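Local atomic coordinates of actin-related protein 8 (Homo sapiens, PDB entry 4FO0), a protein that binds ATP and serves as a proposed core subunit of the INO80 chromatin-remodelling complex, acting in transcription, DNA replication and probably DNA repair. Residues I44-H48 with H130-Y134. Numbering follows the deposited sequence.
Sequences IARRH and HHPEY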
# COMPACT_ATOMS: atom_id res chain seq x y z
N ILE A 44 7.54 7.59 -12.22
CA ILE A 44 8.48 8.00 -13.24
C ILE A 44 8.12 9.37 -13.79
O ILE A 44 6.95 9.69 -14.01
CB ILE A 44 8.56 6.97 -14.41
CG1 ILE A 44 9.50 7.48 -15.50
CG2 ILE A 44 7.20 6.74 -15.02
CD1 ILE A 44 9.80 6.47 -16.57
N ALA A 45 9.14 10.20 -13.98
CA ALA A 45 8.95 11.50 -14.63
C ALA A 45 9.48 11.42 -16.05
O ALA A 45 10.61 10.99 -16.28
CB ALA A 45 9.65 12.60 -13.85
N ARG A 46 8.66 11.84 -17.00
CA ARG A 46 9.05 11.81 -18.39
C ARG A 46 9.07 13.22 -18.92
O ARG A 46 8.13 13.99 -18.68
CB ARG A 46 8.07 10.96 -19.18
CG ARG A 46 8.30 9.47 -19.02
CD ARG A 46 7.65 8.72 -20.15
NE ARG A 46 7.92 7.28 -20.10
CZ ARG A 46 9.05 6.71 -20.50
NH1 ARG A 46 10.05 7.45 -20.95
NH2 ARG A 46 9.17 5.39 -20.43
N ARG A 47 10.15 13.55 -19.64
CA ARG A 47 10.30 14.89 -20.20
C ARG A 47 9.30 15.12 -21.31
O ARG A 47 8.76 14.17 -21.88
CB ARG A 47 11.71 15.12 -20.73
CG ARG A 47 12.01 16.59 -21.00
CD ARG A 47 13.42 16.81 -21.53
NE ARG A 47 14.27 17.54 -20.60
CZ ARG A 47 14.27 18.86 -20.46
NH1 ARG A 47 13.47 19.61 -21.20
NH2 ARG A 47 15.08 19.44 -19.58
N HIS A 48 9.03 16.38 -21.60
CA HIS A 48 8.27 16.74 -22.79
C HIS A 48 9.20 16.64 -23.99
O HIS A 48 10.41 16.76 -23.84
CB HIS A 48 7.74 18.15 -22.68
CG HIS A 48 6.66 18.30 -21.67
ND1 HIS A 48 6.20 17.24 -20.92
CD2 HIS A 48 5.93 19.38 -21.28
CE1 HIS A 48 5.23 17.66 -20.12
NE2 HIS A 48 5.05 18.95 -20.32
N HIS A 130 20.81 18.79 -17.58
CA HIS A 130 21.20 17.94 -18.69
C HIS A 130 20.02 17.29 -19.42
O HIS A 130 20.21 16.34 -20.17
CB HIS A 130 22.10 16.83 -18.16
CG HIS A 130 21.47 16.03 -17.07
ND1 HIS A 130 20.95 16.60 -15.93
CD2 HIS A 130 21.26 14.70 -16.95
CE1 HIS A 130 20.46 15.66 -15.15
NE2 HIS A 130 20.63 14.49 -15.75
N HIS A 131 18.81 17.78 -19.18
CA HIS A 131 17.61 17.30 -19.89
C HIS A 131 17.43 15.78 -19.99
O HIS A 131 17.27 15.27 -21.09
CB HIS A 131 17.59 17.87 -21.30
CG HIS A 131 17.67 19.36 -21.35
ND1 HIS A 131 17.96 20.12 -20.23
CD2 HIS A 131 17.49 20.23 -22.37
CE1 HIS A 131 17.96 21.40 -20.56
NE2 HIS A 131 17.68 21.49 -21.85
N PRO A 132 17.41 15.07 -18.86
CA PRO A 132 17.15 13.62 -18.90
C PRO A 132 15.82 13.36 -19.58
O PRO A 132 14.90 14.16 -19.43
CB PRO A 132 17.03 13.25 -17.42
CG PRO A 132 17.68 14.35 -16.68
CD PRO A 132 17.46 15.58 -17.48
N GLU A 133 15.70 12.27 -20.33
CA GLU A 133 14.41 11.94 -20.93
C GLU A 133 13.43 11.51 -19.86
O GLU A 133 12.22 11.64 -20.03
CB GLU A 133 14.52 10.80 -21.92
CG GLU A 133 15.37 11.04 -23.12
CD GLU A 133 15.58 9.76 -23.89
OE1 GLU A 133 14.88 8.77 -23.57
OE2 GLU A 133 16.43 9.74 -24.81
N TYR A 134 13.96 10.97 -18.77
CA TYR A 134 13.13 10.56 -17.65
C TYR A 134 13.87 10.50 -16.32
O TYR A 134 15.11 10.52 -16.26
CB TYR A 134 12.50 9.20 -17.92
CG TYR A 134 13.50 8.09 -18.02
CD1 TYR A 134 13.84 7.54 -19.24
CD2 TYR A 134 14.13 7.59 -16.88
CE1 TYR A 134 14.75 6.51 -19.34
CE2 TYR A 134 15.06 6.57 -16.97
CZ TYR A 134 15.37 6.04 -18.20
OH TYR A 134 16.29 5.02 -18.29
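R47, Y134 and H131 lose the most surface in this contact. R47 ends the strand part of 44-48, and its CA-CB bond points toward 130-134. Its side chain runs outward along the loop, with CB 3.6 Å from P132 O. The guanidinium reaches the H131 ring and lies over one of its faces. NH2 of R47 comes within 3.0 Å of ND1 of H131, but the angle is too poor for a hydrogen bond. The backbone of R47 does make one: its N donates to E133 O at 2.8 Å, almost linear. This bond lies where the loop turns into strand 134-136; A45 continues the pairing through backbone hydrogen bonding with L135. One step further in, R46 and Y134 form an antiparallel non-hydrogen-bonded pair, with CA atoms 4.3 Å apart. Their side chains share one face of the sheet. I44 is on this side too, its CD1 4.1 Å from CB of Y134. The R46 guanidinium passes the Y134 ring obliquely and forms a salt bridge with D176. That residue belongs to helix 170-187, which packs against I44, R46 and Y134 through V179. Strand 38-47 thus lies between strands 134-136 and 149-152, antiparallel to both, in this actin-family fold.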